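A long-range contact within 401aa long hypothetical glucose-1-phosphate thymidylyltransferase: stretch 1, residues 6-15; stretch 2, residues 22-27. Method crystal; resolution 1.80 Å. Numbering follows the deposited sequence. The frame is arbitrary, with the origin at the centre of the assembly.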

# COMPACT_ATOMS: atom_id res chain seq x y z
N LEU A 6 8.31 -8.73 -7.12
CA LEU A 6 7.14 -9.41 -7.62
C LEU A 6 5.93 -8.48 -7.41
O LEU A 6 5.46 -8.28 -6.28
N ALA A 7 5.50 -7.89 -8.53
CA ALA A 7 4.44 -6.88 -8.58
C ALA A 7 3.36 -7.27 -9.60
O ALA A 7 2.87 -6.43 -10.35
N ALA A 8 2.99 -8.54 -9.61
CA ALA A 8 2.13 -9.08 -10.68
C ALA A 8 0.65 -9.39 -10.39
O ALA A 8 -0.11 -9.59 -11.35
N GLY A 9 0.23 -9.43 -9.11
CA GLY A 9 -1.23 -9.26 -8.75
C GLY A 9 -1.95 -8.16 -9.57
O GLY A 9 -1.27 -7.28 -10.14
N SER A 10 -3.30 -8.09 -9.59
CA SER A 10 -4.22 -8.32 -8.45
C SER A 10 -3.64 -7.86 -7.08
O SER A 10 -3.02 -8.63 -6.33
N GLY A 11 -3.88 -6.59 -6.75
CA GLY A 11 -4.78 -5.74 -7.47
C GLY A 11 -6.03 -5.71 -6.60
O GLY A 11 -6.27 -4.73 -5.89
N GLU A 12 -6.76 -6.82 -6.63
CA GLU A 12 -8.13 -6.89 -6.17
C GLU A 12 -8.41 -6.44 -4.75
O GLU A 12 -9.36 -5.72 -4.50
N ARG A 13 -7.59 -6.89 -3.82
CA ARG A 13 -7.79 -6.51 -2.45
C ARG A 13 -7.63 -5.03 -2.22
O ARG A 13 -8.14 -4.51 -1.23
N LEU A 14 -6.96 -4.35 -3.14
CA LEU A 14 -6.71 -2.89 -2.94
C LEU A 14 -7.63 -2.00 -3.80
O LEU A 14 -7.47 -0.82 -3.89
N GLU A 15 -8.60 -2.60 -4.46
CA GLU A 15 -9.65 -1.80 -5.09
C GLU A 15 -10.36 -0.86 -4.10
O GLU A 15 -10.48 -1.16 -2.92
N PRO A 22 -1.29 0.22 -10.65
CA PRO A 22 -0.90 -1.07 -10.03
C PRO A 22 -0.57 -0.84 -8.58
O PRO A 22 -0.15 0.26 -8.25
N LYS A 23 -0.78 -1.80 -7.69
CA LYS A 23 -0.48 -1.48 -6.28
C LYS A 23 0.91 -0.96 -5.98
O LYS A 23 1.11 -0.32 -4.96
N ALA A 24 1.88 -1.27 -6.86
CA ALA A 24 3.28 -0.87 -6.65
C ALA A 24 3.36 0.62 -6.64
O ALA A 24 4.32 1.20 -6.12
N PHE A 25 2.35 1.27 -7.22
CA PHE A 25 2.35 2.75 -7.32
C PHE A 25 1.48 3.49 -6.28
O PHE A 25 1.35 4.68 -6.36
N VAL A 26 0.92 2.78 -5.34
CA VAL A 26 0.23 3.37 -4.18
C VAL A 26 1.20 4.36 -3.54
O VAL A 26 2.35 3.96 -3.25
N PRO A 27 0.77 5.65 -3.31
CA PRO A 27 1.69 6.58 -2.69
C PRO A 27 1.78 6.46 -1.17
O PRO A 27 0.81 6.10 -0.45

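A long, flexible side chain can hold two loops together when its aliphatic part packs against one neighbour and its charged end reaches the backbone of another. Lys23 illustrates the principle. It sits in a short 3-10 segment, residues 23-25, its CA-to-CB bond points toward the other stretch, and it loses 107 Å² of surface there, the largest share of any residue in a contact that buries 283 Å² in all.

The conformation of this lysine is far from relaxed. Chi1 is 13°, nearly eclipsed, chi2 is 130° and chi4 is -144°, all between the usual wells; of the four torsions only chi3, at -166°, lies in one (t). The result is a chain that runs past Gly11, with CE 3.9 Å from Gly11 N, and brings NZ within 3.3 Å of Ser10 O. That hydrogen bond, donated by the ammonium group, is weak, yet it is the only direct one between the stretches. The backbone it meets is itself unusual: the peptide bonds preceding Ser10 and Gly11 are both cis. Gly9 CA lies 3.8 Å from Lys23 NZ. An idealised CB built on Gly9 would fall 2.6 Å from Lys23 NZ, a clash, so the absence of a side chain leaves room for the lysine's end. At Gly11 the positive phi of 102° by itself favours glycine.

Ser10 turns its CA-to-CB bond away from the lysine. Its chi1 of -145° is also off-well, and its OG accepts a hydrogen bond from Glu12 N at 3.2 Å, tying the serine to the start of the 3-10 segment 12-14.

From that segment Leu14 points toward the second stretch. Its chi1 of -128° lies between wells, while chi2 is p at 41°; CD2 packs 3.8 Å from Lys23 CB and 4.0 Å from Val26 CG2. The lysine is thus apolar at its root and polar at its tip, and each part meets a matching surface. Val26, with chi1 t at 162°, also directs its CA-to-CB bond toward this contact.

Farther along, two small residues approach each other. Ala24 points toward the first stretch and Ala7 sideways, their CB atoms 4.4 Å apart, a loose apolar contact. Here a water supplies the polar link, donating to Ala7 O at 3.1 Å and accepting a weak hydrogen bond from Ala24 N, 3.3 Å from the water oxygen. It joins backbone groups too far apart to bond directly.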

# COMPACT_ATOMS: atom_id res chain seq x y z
CB LEU A 6 6.97 -10.76 -6.93
CG LEU A 6 8.20 -11.69 -6.88
CD1 LEU A 6 7.93 -13.03 -6.20
CD2 LEU A 6 8.73 -11.89 -8.23
CB ALA A 7 5.04 -5.55 -8.96
CB ALA A 8 2.77 -10.29 -11.33
CB SER A 10 -4.81 -9.74 -8.42
OG SER A 10 -6.15 -9.70 -7.92
CB GLU A 12 -8.64 -8.29 -6.31
CG GLU A 12 -9.22 -8.54 -7.63
CD GLU A 12 -10.04 -9.79 -7.60
OE1 GLU A 12 -11.22 -9.73 -7.15
OE2 GLU A 12 -9.48 -10.83 -8.00
CB ARG A 13 -6.84 -7.28 -1.54
CG ARG A 13 -7.35 -8.69 -1.18
CD ARG A 13 -6.21 -9.50 -0.55
NE ARG A 13 -5.07 -9.61 -1.47
CZ ARG A 13 -3.84 -9.12 -1.27
NH1 ARG A 13 -3.54 -8.48 -0.15
NH2 ARG A 13 -2.90 -9.30 -2.20
CB LEU A 14 -5.24 -2.58 -3.18
CG LEU A 14 -4.49 -1.80 -2.11
CD1 LEU A 14 -4.84 -2.25 -0.71
CD2 LEU A 14 -2.94 -1.84 -2.31
CB GLU A 15 -10.64 -2.71 -5.73
CG GLU A 15 -9.93 -3.45 -6.85
CD GLU A 15 -10.82 -4.44 -7.54
OE1 GLU A 15 -12.02 -4.47 -7.23
OE2 GLU A 15 -10.32 -5.18 -8.41
CB PRO A 22 0.36 -1.51 -10.82
CG PRO A 22 0.44 -0.60 -12.00
CD PRO A 22 -0.32 0.66 -11.66
CB LYS A 23 -0.75 -2.63 -5.32
CG LYS A 23 -0.97 -3.94 -6.02
CD LYS A 23 -0.09 -5.03 -5.40
CE LYS A 23 -0.04 -6.28 -6.32
NZ LYS A 23 -0.01 -7.56 -5.53
CB ALA A 24 4.14 -1.44 -7.78
CB PHE A 25 2.05 3.18 -8.76
CG PHE A 25 3.15 2.85 -9.70
CD1 PHE A 25 4.27 3.69 -9.78
CD2 PHE A 25 3.10 1.69 -10.45
CE1 PHE A 25 5.33 3.37 -10.61
CE2 PHE A 25 4.16 1.35 -11.27
CZ PHE A 25 5.27 2.20 -11.36
CB VAL A 26 -0.18 2.29 -3.17
CG1 VAL A 26 -0.48 2.86 -1.79
CG2 VAL A 26 -1.39 1.56 -3.64
CB PRO A 27 1.17 7.96 -3.13
CG PRO A 27 -0.24 7.79 -3.34
CD PRO A 27 -0.54 6.32 -3.56
O HOH W 1 1.70 -3.86 -8.97